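PDB 1LU4: soluble secreted antigen MPT53 from Mycobacterium tuberculosis, which probably acts as a secreted thioredoxin-like disulfide oxidoreductase that oxidises reduced, unfolded secreted proteins to form their disulfide bonds. Local coordinates for residues Leu29-Thr33 with Ile91-Tyr95. Where two conformers were deposited one is given. Residue numbers count along the deposited sequence, not the author numbering.
Sequences LWFWT and IWARY
A buried aromatic contact joins the central strand of the thioredoxin-like sheet to the short helix 90-94 that lies against one of its faces. Residues 29-32 are extended, and Thr33 continues from the strand into the loop before Cys36 and Cys39, the CxxC pair predicted to be redox-active. Residues 91-94 are helical, and Tyr95, the first to leave helical phi/psi, hydrogen-bonds through N to Ile91 O at 3.1 Å. No hydrogen bond links the two segments; side chains fill the gap, with the CA atoms of Phe31 and Trp92 7.5 Å apart.

Leu29 and Phe31 point toward the helix. Phe31 (chi1 m) sits between Trp92 and Tyr95. Its edge meets the indole face of Trp92 in a T-shaped pair, with the planes at 83°, the centroid of its ring 4.8 Å from that of the five-membered ring, and Phe31 CD2 3.6 Å from Trp92 CE2. Phe31 CB makes a CH-pi contact over the six-membered Trp92 ring, 3.8 Å from its centroid. Phe31 CZ touches Tyr95 CB at 3.6 Å, and Leu29 CD1 lies over the Tyr95 ring face, 3.9 Å from the centroid. The Trp92 indole, chi1 m, reaches in toward the strand until CZ2 is 3.2 Å from Trp32 O.

Trp30 and Trp32 serve the other side of the sheet, packing against helices 37-52 and 67-77, with Trp32 NE1 hydrogen-bonded to Asn83 OD1. Strands 57-62 and 102-106 flank strand 27-32; the first supplies Ile61 beside Phe31 and Ile91, the second Tyr106, whose hydroxyl is hydrogen-bonded to that of Tyr95.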
loop_
_atom_site.group_PDB
_atom_site.type_symbol
_atom_site.label_atom_id
_atom_site.label_comp_id
_atom_site.label_asym_id
_atom_site.label_seq_id
_atom_site.Cartn_x
_atom_site.Cartn_y
_atom_site.Cartn_z
ATOM N N LEU A 29 4.001 1.954 -0.505
ATOM C CA LEU A 29 2.707 2.099 0.138
ATOM C C LEU A 29 1.623 2.011 -0.926
ATOM O O LEU A 29 1.750 2.644 -1.996
ATOM C CB LEU A 29 2.564 3.450 0.849
ATOM C CG LEU A 29 3.649 3.815 1.855
ATOM C CD1 LEU A 29 3.338 5.162 2.490
ATOM C CD2 LEU A 29 3.873 2.712 2.905
ATOM N N TRP A 30 0.563 1.265 -0.647
ATOM C CA TRP A 30 -0.538 1.132 -1.573
ATOM C C TRP A 30 -1.818 1.422 -0.816
ATOM O O TRP A 30 -2.202 0.687 0.096
ATOM C CB TRP A 30 -0.574 -0.272 -2.173
ATOM C CG TRP A 30 -1.638 -0.508 -3.204
ATOM C CD1 TRP A 30 -1.878 0.206 -4.347
ATOM C CD2 TRP A 30 -2.596 -1.583 -3.237
ATOM N NE1 TRP A 30 -2.915 -0.321 -5.066
ATOM C CE2 TRP A 30 -3.365 -1.418 -4.403
ATOM C CE3 TRP A 30 -2.846 -2.656 -2.365
ATOM C CZ2 TRP A 30 -4.398 -2.311 -4.725
ATOM C CZ3 TRP A 30 -3.889 -3.551 -2.698
ATOM C CH2 TRP A 30 -4.624 -3.343 -3.863
ATOM N N PHE A 31 -2.470 2.529 -1.202
ATOM C CA PHE A 31 -3.730 2.967 -0.556
ATOM C C PHE A 31 -4.881 2.417 -1.320
ATOM O O PHE A 31 -5.050 2.690 -2.532
ATOM C CB PHE A 31 -3.774 4.519 -0.575
ATOM C CG PHE A 31 -2.698 5.146 0.281
ATOM C CD1 PHE A 31 -1.395 5.354 -0.193
ATOM C CD2 PHE A 31 -2.987 5.537 1.599
ATOM C CE1 PHE A 31 -0.444 5.933 0.618
ATOM C CE2 PHE A 31 -2.009 6.103 2.410
ATOM C CZ PHE A 31 -0.716 6.296 1.941
ATOM N N TRP A 32 -5.703 1.619 -0.652
ATOM C CA TRP A 32 -6.800 0.885 -1.341
ATOM C C TRP A 32 -8.057 0.896 -0.499
ATOM O O TRP A 32 -8.083 1.179 0.702
ATOM C CB TRP A 32 -6.326 -0.540 -1.562
ATOM C CG TRP A 32 -5.963 -1.426 -0.427
ATOM C CD1 TRP A 32 -4.725 -1.545 0.123
ATOM C CD2 TRP A 32 -6.808 -2.337 0.295
ATOM N NE1 TRP A 32 -4.708 -2.464 1.146
ATOM C CE2 TRP A 32 -5.983 -2.972 1.259
ATOM C CE3 TRP A 32 -8.156 -2.680 0.212
ATOM C CZ2 TRP A 32 -6.468 -3.946 2.143
ATOM C CZ3 TRP A 32 -8.633 -3.639 1.088
ATOM C CH2 TRP A 32 -7.804 -4.257 2.057
ATOM N N THR A 33 -9.176 0.566 -1.208
ATOM C CA THR A 33 -10.406 0.227 -0.527
ATOM C C THR A 33 -10.953 -1.036 -1.179
ATOM O O THR A 33 -10.730 -1.246 -2.368
ATOM C CB THR A 33 -11.458 1.371 -0.635
ATOM O OG1 THR A 33 -11.940 1.511 -2.014
ATOM C CG2 THR A 33 -11.023 2.709 -0.149
ATOM N N ILE A 91 -3.810 8.141 8.360
ATOM C CA ILE A 91 -2.609 7.982 7.507
ATOM C C ILE A 91 -2.894 8.442 6.103
ATOM O O ILE A 91 -2.050 9.101 5.456
ATOM C CB ILE A 91 -2.114 6.498 7.530
ATOM C CG1 ILE A 91 -1.862 6.041 8.986
ATOM C CG2 ILE A 91 -0.919 6.332 6.642
ATOM C CD1 ILE A 91 -1.726 4.509 9.008
ATOM N N TRP A 92 -4.086 8.176 5.578
ATOM C CA TRP A 92 -4.457 8.648 4.253
ATOM C C TRP A 92 -4.261 10.070 4.026
ATOM O O TRP A 92 -3.786 10.775 3.222
ATOM C CB TRP A 92 -5.863 8.334 3.865
ATOM C CG TRP A 92 -6.008 6.937 3.430
ATOM C CD1 TRP A 92 -5.710 5.809 4.127
ATOM C CD2 TRP A 92 -6.513 6.513 2.156
ATOM N NE1 TRP A 92 -5.980 4.743 3.440
ATOM C CE2 TRP A 92 -6.480 5.104 2.211
ATOM C CE3 TRP A 92 -6.989 7.096 0.979
ATOM C CZ2 TRP A 92 -6.850 4.119 1.270
ATOM C CZ3 TRP A 92 -7.388 6.212 -0.022
ATOM C CH2 TRP A 92 -7.303 4.836 0.165
ATOM N N ALA A 93 -4.552 10.733 5.239
ATOM C CA ALA A 93 -4.617 12.577 5.431
ATOM C C ALA A 93 -3.148 12.838 5.390
ATOM O O ALA A 93 -2.785 13.807 4.748
ATOM C CB ALA A 93 -5.350 12.914 6.604
ATOM N N ARG A 94 -2.285 12.077 6.059
ATOM C CA ARG A 94 -0.870 12.409 6.187
ATOM C C ARG A 94 -0.250 12.416 4.807
ATOM O O ARG A 94 0.671 13.184 4.547
ATOM C CB ARG A 94 -0.243 11.451 7.218
ATOM C CG ARG A 94 1.251 11.654 7.423
ATOM C CD ARG A 94 1.583 10.498 8.389
ATOM N NE ARG A 94 1.480 11.046 9.722
ATOM C CZ ARG A 94 2.379 11.641 10.479
ATOM N NH1 ARG A 94 3.638 11.837 10.111
ATOM N NH2 ARG A 94 1.980 12.048 11.667
ATOM N N TYR A 95 -0.743 11.526 3.931
ATOM C CA TYR A 95 -0.203 11.374 2.629
ATOM C C TYR A 95 -1.001 12.132 1.620
ATOM O O TYR A 95 -0.641 11.904 0.458
ATOM C CB TYR A 95 -0.152 9.853 2.216
ATOM C CG TYR A 95 1.135 9.312 2.820
ATOM C CD1 TYR A 95 2.308 9.407 2.058
ATOM C CD2 TYR A 95 1.165 8.789 4.101
ATOM C CE1 TYR A 95 3.514 8.943 2.542
ATOM C CE2 TYR A 95 2.382 8.334 4.621
ATOM C CZ TYR A 95 3.530 8.424 3.810
ATOM O OH TYR A 95 4.672 7.980 4.398
#